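Local structure of arylalkylamine N-Acetyltransferase 2 (Aedes aegypti, 4FD5) at residues A[148-151]-A[152-155]; A[24-28]-A[29-33]. The protein probably transfers acyl groups from acyl-CoA to arylalkylamines, converting dopamine to N-acetyldopamine and serotonin to long-chain N-acylserotonins. All coordinates share one frame; numbering follows the deposited sequence.

Contact 1. Residues A[148-151]-A[152-155]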
ATOM      1  N   ALA A 148      -0.995  -9.912   9.719  1.00 14.38           N
ATOM      2  CA  ALA A 148      -0.444  -9.294   8.507  1.00 15.40           C
ATOM      3  C   ALA A 148      -0.218 -10.336   7.390  1.00 16.48           C
ATOM      4  O   ALA A 148      -0.648 -10.167   6.218  1.00 15.52           O
ATOM      5  CB  ALA A 148       0.844  -8.535   8.834  1.00 14.66           C
ATOM      6  N   LYS A 149       0.443 -11.433   7.762  1.00 13.69           N
ATOM      7  CA  LYS A 149       0.777 -12.458   6.801  1.00 15.86           C
ATOM      8  C   LYS A 149      -0.508 -13.092   6.280  1.00 16.47           C
ATOM      9  O   LYS A 149      -0.667 -13.286   5.080  1.00 15.03           O
ATOM     10  CB  LYS A 149       1.699 -13.504   7.438  1.00 16.24           C
ATOM     11  CG  LYS A 149       2.234 -14.510   6.457  1.00 20.05           C
ATOM     12  CD  LYS A 149       3.247 -15.394   7.178  1.00 21.16           C
ATOM     13  CE  LYS A 149       3.962 -16.320   6.226  1.00 28.44           C
ATOM     14  NZ  LYS A 149       4.889 -17.238   6.953  1.00 30.07           N
ATOM     15  N   LYS A 150      -1.447 -13.374   7.181  1.00 15.25           N
ATOM     16  CA  LYS A 150      -2.714 -13.981   6.773  1.00 15.53           C
ATOM     17  C   LYS A 150      -3.505 -13.081   5.818  1.00 15.18           C
ATOM     18  O   LYS A 150      -4.136 -13.570   4.889  1.00 14.74           O
ATOM     19  CB  LYS A 150      -3.562 -14.344   7.982  1.00 16.43           C
ATOM     20  CG  LYS A 150      -2.911 -15.395   8.881  1.00 21.68           C
ATOM     21  CD  LYS A 150      -3.819 -15.714  10.074  1.00 25.38           C
ATOM     22  CE  LYS A 150      -3.176 -16.711  11.030  1.00 28.87           C
ATOM     23  NZ  LYS A 150      -2.924 -18.016  10.363  1.00 36.21           N
ATOM     24  N   LEU A 151      -3.463 -11.775   6.047  1.00 14.93           N
ATOM     25  CA  LEU A 151      -4.134 -10.830   5.159  1.00 13.53           C
ATOM     26  C   LEU A 151      -3.571 -10.886   3.752  1.00 14.19           C
ATOM     27  O   LEU A 151      -4.324 -10.828   2.775  1.00 13.05           O
ATOM     28  CB  LEU A 151      -4.062  -9.410   5.729  1.00 12.26           C
ATOM     29  CG  LEU A 151      -5.018  -9.106   6.867  1.00 12.33           C
ATOM     30  CD1 LEU A 151      -4.594  -7.835   7.588  1.00 15.64           C
ATOM     31  CD2 LEU A 151      -6.446  -8.991   6.313  1.00 14.88           C
ATOM     32  N   ILE A 152      -2.250 -11.016   3.642  1.00 12.53           N
ATOM     33  CA  ILE A 152      -1.660 -11.140   2.313  1.00 13.92           C
ATOM     34  C   ILE A 152      -1.996 -12.507   1.685  1.00 13.73           C
ATOM     35  O   ILE A 152      -2.272 -12.598   0.497  1.00 14.70           O
ATOM     36  CB  ILE A 152      -0.136 -10.905   2.354  1.00 14.28           C
ATOM     37  CG1 ILE A 152       0.159  -9.484   2.858  1.00 14.33           C
ATOM     38  CG2 ILE A 152       0.448 -11.082   0.976  1.00 16.66           C
ATOM     39  CD1 ILE A 152      -0.628  -8.403   2.120  1.00 16.14           C
ATOM     40  N   GLU A 153      -1.985 -13.563   2.495  1.00 14.79           N
ATOM     41  CA  GLU A 153      -2.375 -14.891   2.013  1.00 14.73           C
ATOM     42  C   GLU A 153      -3.804 -14.897   1.454  1.00 16.24           C
ATOM     43  O   GLU A 153      -4.061 -15.451   0.376  1.00 16.12           O
ATOM     44  CB  GLU A 153      -2.221 -15.918   3.132  1.00 17.05           C
ATOM     45  CG  GLU A 153      -0.769 -16.242   3.454  1.00 18.07           C
ATOM     46  CD  GLU A 153      -0.601 -17.072   4.714  1.00 25.59           C
ATOM     47  OE1 GLU A 153      -1.574 -17.207   5.474  1.00 26.71           O
ATOM     48  OE2 GLU A 153       0.518 -17.584   4.941  1.00 30.62           O
ATOM     49  N   LYS A 154      -4.725 -14.265   2.183  1.00 14.22           N
ATOM     50  CA  LYS A 154      -6.121 -14.152   1.756  1.00 15.94           C
ATOM     51  C   LYS A 154      -6.241 -13.281   0.504  1.00 17.15           C
ATOM     52  O   LYS A 154      -7.075 -13.553  -0.383  1.00 16.05           O
ATOM     53  CB  LYS A 154      -6.996 -13.600   2.888  1.00 15.56           C
ATOM     54  CG  LYS A 154      -7.129 -14.545   4.095  1.00 19.50           C
ATOM     55  CD  LYS A 154      -8.046 -15.733   3.772  1.00 24.46           C
ATOM     56  CE  LYS A 154      -8.334 -16.591   5.012  1.00 27.30           C
ATOM     57  NZ  LYS A 154      -9.430 -17.577   4.753  1.00 32.32           N
ATOM     58  N   SER A 155      -5.395 -12.253   0.433  1.00 14.53           N
ATOM     59  CA  SER A 155      -5.344 -11.390  -0.744  1.00 12.73           C
ATOM     60  C   SER A 155      -4.917 -12.187  -1.969  1.00 14.36           C
ATOM     61  O   SER A 155      -5.490 -12.023  -3.032  1.00 15.00           O
ATOM     62  CB  SER A 155      -4.393 -10.205  -0.518  1.00 12.98           C
ATOM     63  OG  SER A 155      -4.929  -9.326   0.463  1.00 12.32           O
TER

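Contact 2. Residues A[24-28]-A[29-33]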
ATOM      1  N   GLU A  24     -11.657   4.924   9.196  1.00 17.06           N
ATOM      2  CA  GLU A  24     -11.376   5.302  10.573  1.00 19.24           C
ATOM      3  C   GLU A  24     -10.203   4.477  11.127  1.00 19.05           C
ATOM      4  O   GLU A  24      -9.294   5.040  11.745  1.00 18.32           O
ATOM      5  CB  GLU A  24     -12.626   5.157  11.447  1.00 21.73           C
ATOM      6  CG  GLU A  24     -12.437   5.576  12.900  1.00 22.85           C
ATOM      7  CD  GLU A  24     -12.069   7.050  13.090  1.00 26.05           C
ATOM      8  OE1 GLU A  24     -12.244   7.873  12.168  1.00 28.63           O
ATOM      9  OE2 GLU A  24     -11.590   7.382  14.196  1.00 29.72           O
ATOM     10  N   HIS A  25     -10.198   3.166  10.867  1.00 19.05           N
ATOM     11  CA  HIS A  25      -9.075   2.319  11.308  1.00 19.11           C
ATOM     12  C   HIS A  25      -7.793   2.936  10.769  1.00 18.61           C
ATOM     13  O   HIS A  25      -6.817   3.115  11.518  1.00 18.32           O
ATOM     14  CB  HIS A  25      -9.249   0.860  10.847  1.00 16.19           C
ATOM     15  CG  HIS A  25      -7.968   0.062  10.785  1.00 18.51           C
ATOM     16  ND1 HIS A  25      -7.453  -0.630  11.866  1.00 21.46           N
ATOM     17  CD2 HIS A  25      -7.111  -0.169   9.759  1.00 19.18           C
ATOM     18  CE1 HIS A  25      -6.331  -1.245  11.506  1.00 13.62           C
ATOM     19  NE2 HIS A  25      -6.104  -0.981  10.235  1.00 19.23           N
ATOM     20  N   LEU A  26      -7.802   3.319   9.490  1.00 17.41           N
ATOM     21  CA  LEU A  26      -6.575   3.850   8.897  1.00 16.46           C
ATOM     22  C   LEU A  26      -6.189   5.156   9.604  1.00 19.68           C
ATOM     23  O   LEU A  26      -5.028   5.337  10.012  1.00 19.73           O
ATOM     24  CB  LEU A  26      -6.707   4.012   7.372  1.00 16.15           C
ATOM     25  CG  LEU A  26      -6.910   2.682   6.621  1.00 16.64           C
ATOM     26  CD1 LEU A  26      -7.212   2.884   5.135  1.00 18.67           C
ATOM     27  CD2 LEU A  26      -5.694   1.754   6.795  1.00 17.76           C
ATOM     28  N   ARG A  27      -7.173   6.029   9.827  1.00 19.03           N
ATOM     29  CA  ARG A  27      -6.879   7.310  10.452  1.00 20.88           C
ATOM     30  C   ARG A  27      -6.227   7.076  11.783  1.00 22.41           C
ATOM     31  O   ARG A  27      -5.352   7.836  12.193  1.00 23.54           O
ATOM     32  CB  ARG A  27      -8.152   8.105  10.707  1.00 21.24           C
ATOM     33  CG  ARG A  27      -8.770   8.689   9.486  1.00 22.19           C
ATOM     34  CD  ARG A  27      -9.827   9.722   9.881  1.00 23.03           C
ATOM     35  NE  ARG A  27     -10.635  10.086   8.729  1.00 26.69           N
ATOM     36  CZ  ARG A  27     -11.825   9.555   8.453  1.00 27.49           C
ATOM     37  NH1 ARG A  27     -12.364   8.644   9.261  1.00 25.43           N
ATOM     38  NH2 ARG A  27     -12.486   9.945   7.369  1.00 30.60           N
ATOM     39  N   GLN A  28      -6.664   6.025  12.466  1.00 22.12           N
ATOM     40  CA  GLN A  28      -6.266   5.874  13.850  1.00 24.96           C
ATOM     41  C   GLN A  28      -4.977   5.105  13.936  1.00 24.39           C
ATOM     42  O   GLN A  28      -4.201   5.300  14.877  1.00 28.75           O
ATOM     43  CB  GLN A  28      -7.346   5.171  14.671  1.00 26.21           C
ATOM     44  CG  GLN A  28      -8.593   6.006  14.902  1.00 27.31           C
ATOM     45  CD  GLN A  28      -8.337   7.219  15.778  1.00 28.68           C
ATOM     46  OE1 GLN A  28      -7.448   7.209  16.638  1.00 33.55           O
ATOM     47  NE2 GLN A  28      -9.113   8.273  15.562  1.00 29.80           N
ATOM     48  N   THR A  29      -4.722   4.238  12.959  1.00 23.63           N
ATOM     49  CA  THR A  29      -3.653   3.277  13.201  1.00 23.10           C
ATOM     50  C   THR A  29      -2.557   3.308  12.163  1.00 24.35           C
ATOM     51  O   THR A  29      -1.436   2.856  12.427  1.00 23.08           O
ATOM     52  CB  THR A  29      -4.170   1.814  13.334  1.00 23.93           C
ATOM     53  OG1 THR A  29      -4.631   1.345  12.064  1.00 26.72           O
ATOM     54  CG2 THR A  29      -5.289   1.711  14.340  1.00 26.39           C
ATOM     55  N   PHE A  30      -2.870   3.846  10.989  1.00 20.21           N
ATOM     56  CA  PHE A  30      -1.998   3.640   9.851  1.00 19.12           C
ATOM     57  C   PHE A  30      -1.392   4.900   9.259  1.00 18.63           C
ATOM     58  O   PHE A  30      -0.186   4.993   9.125  1.00 19.85           O
ATOM     59  CB  PHE A  30      -2.707   2.855   8.748  1.00 20.46           C
ATOM     60  CG  PHE A  30      -1.841   2.604   7.555  1.00 18.07           C
ATOM     61  CD1 PHE A  30      -0.931   1.551   7.554  1.00 19.89           C
ATOM     62  CD2 PHE A  30      -1.909   3.429   6.442  1.00 17.39           C
ATOM     63  CE1 PHE A  30      -0.120   1.318   6.469  1.00 19.03           C
ATOM     64  CE2 PHE A  30      -1.099   3.196   5.344  1.00 19.86           C
ATOM     65  CZ  PHE A  30      -0.196   2.138   5.357  1.00 21.02           C
ATOM     66  N   PHE A  31      -2.241   5.851   8.882  1.00 16.75           N
ATOM     67  CA  PHE A  31      -1.816   6.956   8.029  1.00 17.88           C
ATOM     68  C   PHE A  31      -0.632   7.731   8.616  1.00 18.73           C
ATOM     69  O   PHE A  31       0.339   7.988   7.921  1.00 20.28           O
ATOM     70  CB  PHE A  31      -2.979   7.922   7.788  1.00 17.59           C
ATOM     71  CG  PHE A  31      -4.017   7.433   6.795  1.00 17.76           C
ATOM     72  CD1 PHE A  31      -3.660   6.682   5.683  1.00 17.05           C
ATOM     73  CD2 PHE A  31      -5.354   7.768   6.973  1.00 20.06           C
ATOM     74  CE1 PHE A  31      -4.619   6.265   4.767  1.00 17.91           C
ATOM     75  CE2 PHE A  31      -6.323   7.361   6.052  1.00 19.02           C
ATOM     76  CZ  PHE A  31      -5.955   6.596   4.959  1.00 17.51           C
ATOM     77  N   ALA A  32      -0.715   8.103   9.891  1.00 18.45           N
ATOM     78  CA  ALA A  32       0.331   8.925  10.505  1.00 19.11           C
ATOM     79  C   ALA A  32       1.616   8.143  10.809  1.00 20.62           C
ATOM     80  O   ALA A  32       2.668   8.738  11.020  1.00 24.75           O
ATOM     81  CB  ALA A  32      -0.191   9.588  11.773  1.00 23.86           C
ATOM     82  N   ASP A  33       1.515   6.817  10.817  1.00 18.32           N
ATOM     83  CA  ASP A  33       2.623   5.931  11.187  1.00 22.01           C
ATOM     84  C   ASP A  33       3.409   5.416   9.971  1.00 21.36           C
ATOM     85  O   ASP A  33       4.526   4.922  10.096  1.00 23.04           O
ATOM     86  CB  ASP A  33       2.035   4.748  11.958  1.00 24.35           C
ATOM     87  CG  ASP A  33       3.042   4.060  12.850  1.00 29.03           C
ATOM     88  OD1 ASP A  33       3.945   4.736  13.385  1.00 32.44           O
ATOM     89  OD2 ASP A  33       2.903   2.832  13.033  1.00 32.57           O
TER
HETATM   90  O   HOH W   1      -2.534   7.343  11.940  1.00 23.91           O

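Contact 1. Residues A[148-151]-A[152-155]
Ala148 to Ser155 form two successive turns of helix 147-161, the connecting helix of the beta-alpha-beta unit with strands 129-138 and 166-171 in this GNAT fold. Regular i to i+4 bonds join the turns: Ile152 N to Ala148 O (3.2 Å), Glu153 N to Lys149 O and Lys154 N to Lys150 O. The fourth, from Ser155 N to Leu151 O (2.9 Å), is less straight, with an N-H...O angle of 147°, and shares its acceptor with the serine hydroxyl.

The side chains divide between a polar and an apolar side. On the polar side Glu153, with CG beside its own backbone N (chi1 -72°), folds back over the preceding turn, and its carboxylate ends near two lysines. Lys149 runs extended past it, and its CG lies 3.8 Å from Glu153 OE2. Even so, Lys149 NZ stays 4.8 Å from Glu153 OE2, and Lys150 NZ is 5.1 Å from Glu153 OE1, so neither pair makes a salt bridge; at most a mild attraction can be inferred. Lys154 CG, set beside its own backbone N, lies 3.2 Å from Lys150 O, and the bend at chi2 leads the rest away.

The other side is apolar, with Leu151 and Ile152 buried. Ile152 lays its CG1 against Ala148 O and packs on Ile133 and Leu136 of the central strand and on Val179 of helix 174-182, while Leu151 meets Leu136 and Phe11 of strand 10-13. Ala148 touches Val138 and Val179.

Ser155 ties the helix to the sheet as well, its OG being hydrogen-bonded to Asn81 ND2. That same OG donates to Leu151 O at 2.8 Å, reaching it from the face of the carbonyl plane opposite Ser155 N, and each donor is tilted 31° from that plane.

Contact 2. Residues A[24-28]-A[29-33]
Thr29, at the end of helix 19-29, bonds twice to His25 O, through its OG1 at 2.9 Å and more weakly through its N at 2.8 Å. Its hydroxyl sits between backbone N and carbonyl carbon (chi1 70°), the rotation that brings OG1 back over the preceding turn. There the oxygen stands over one face of the His25 imidazole, toward the rim, with CE1 of His25 the closest ring atom to OG1 at 3.1 Å. The ring points its NE2 to Ser137 OG, which also makes a weak bond with the threonine hydroxyl.

As the helix unwinds, Leu26 O collects three donors: Thr29 N, Phe30 N at 2.8 Å and Phe31 N at 3.1 Å. The Phe30 N-H approaches only slightly tilted from the carbonyl plane, whereas the other two come from above it. Phe30 then lies alongside Leu26, pointing the same way, and its CB meets Leu26 CD2 at 3.7 Å. Phe31 turns its ring across the leucine so that one face receives Leu26 CB in a CH-pi contact, 3.8 Å from the ring centroid and 20° off the normal. The edge of the Phe30 ring faces Phe31 CD1. At Ala32 the chain has left the helix, and a water bridges Ala32 N to Arg27 O. Asp33 forms a salt bridge with Lys38 of the next helix.

On the outer side of the helix Glu24 bonds with both carboxylate oxygens, OE1 to Arg27 NH1 as a salt bridge and OE2 to Gln28 NE2. Arg27 reaches on to Glu53 of helix 50-60, against which Phe31 packs through Leu52 and Ser56, while Leu26 and Phe30 lie on Ile135 and Ser137 of strand 129-138, and His25 and Leu26 on strand 75-85.

Overall arrangement
Contact 1 lies within helix 147-161, contact 2 at the end of helix 19-29 and in the loop after it; both pack against strand 129-138. Leu136 and Val138 touch contact 1, Ile135 and Ser137 contact 2, consistent with opposite faces of the strand there, although Ile133 also meets contact 1. Their centres are 19 Å apart and their nearest atoms about 8 Å, so they do not touch. In GNAT enzymes generally, the start of the helix after this strand receives the CoA pyrophosphate, and the first helices help shape the acceptor site; by analogy contact 1, which begins one residue into helix 147-161, probably lies near the pyrophosphate site, and contact 2 may border the acceptor side.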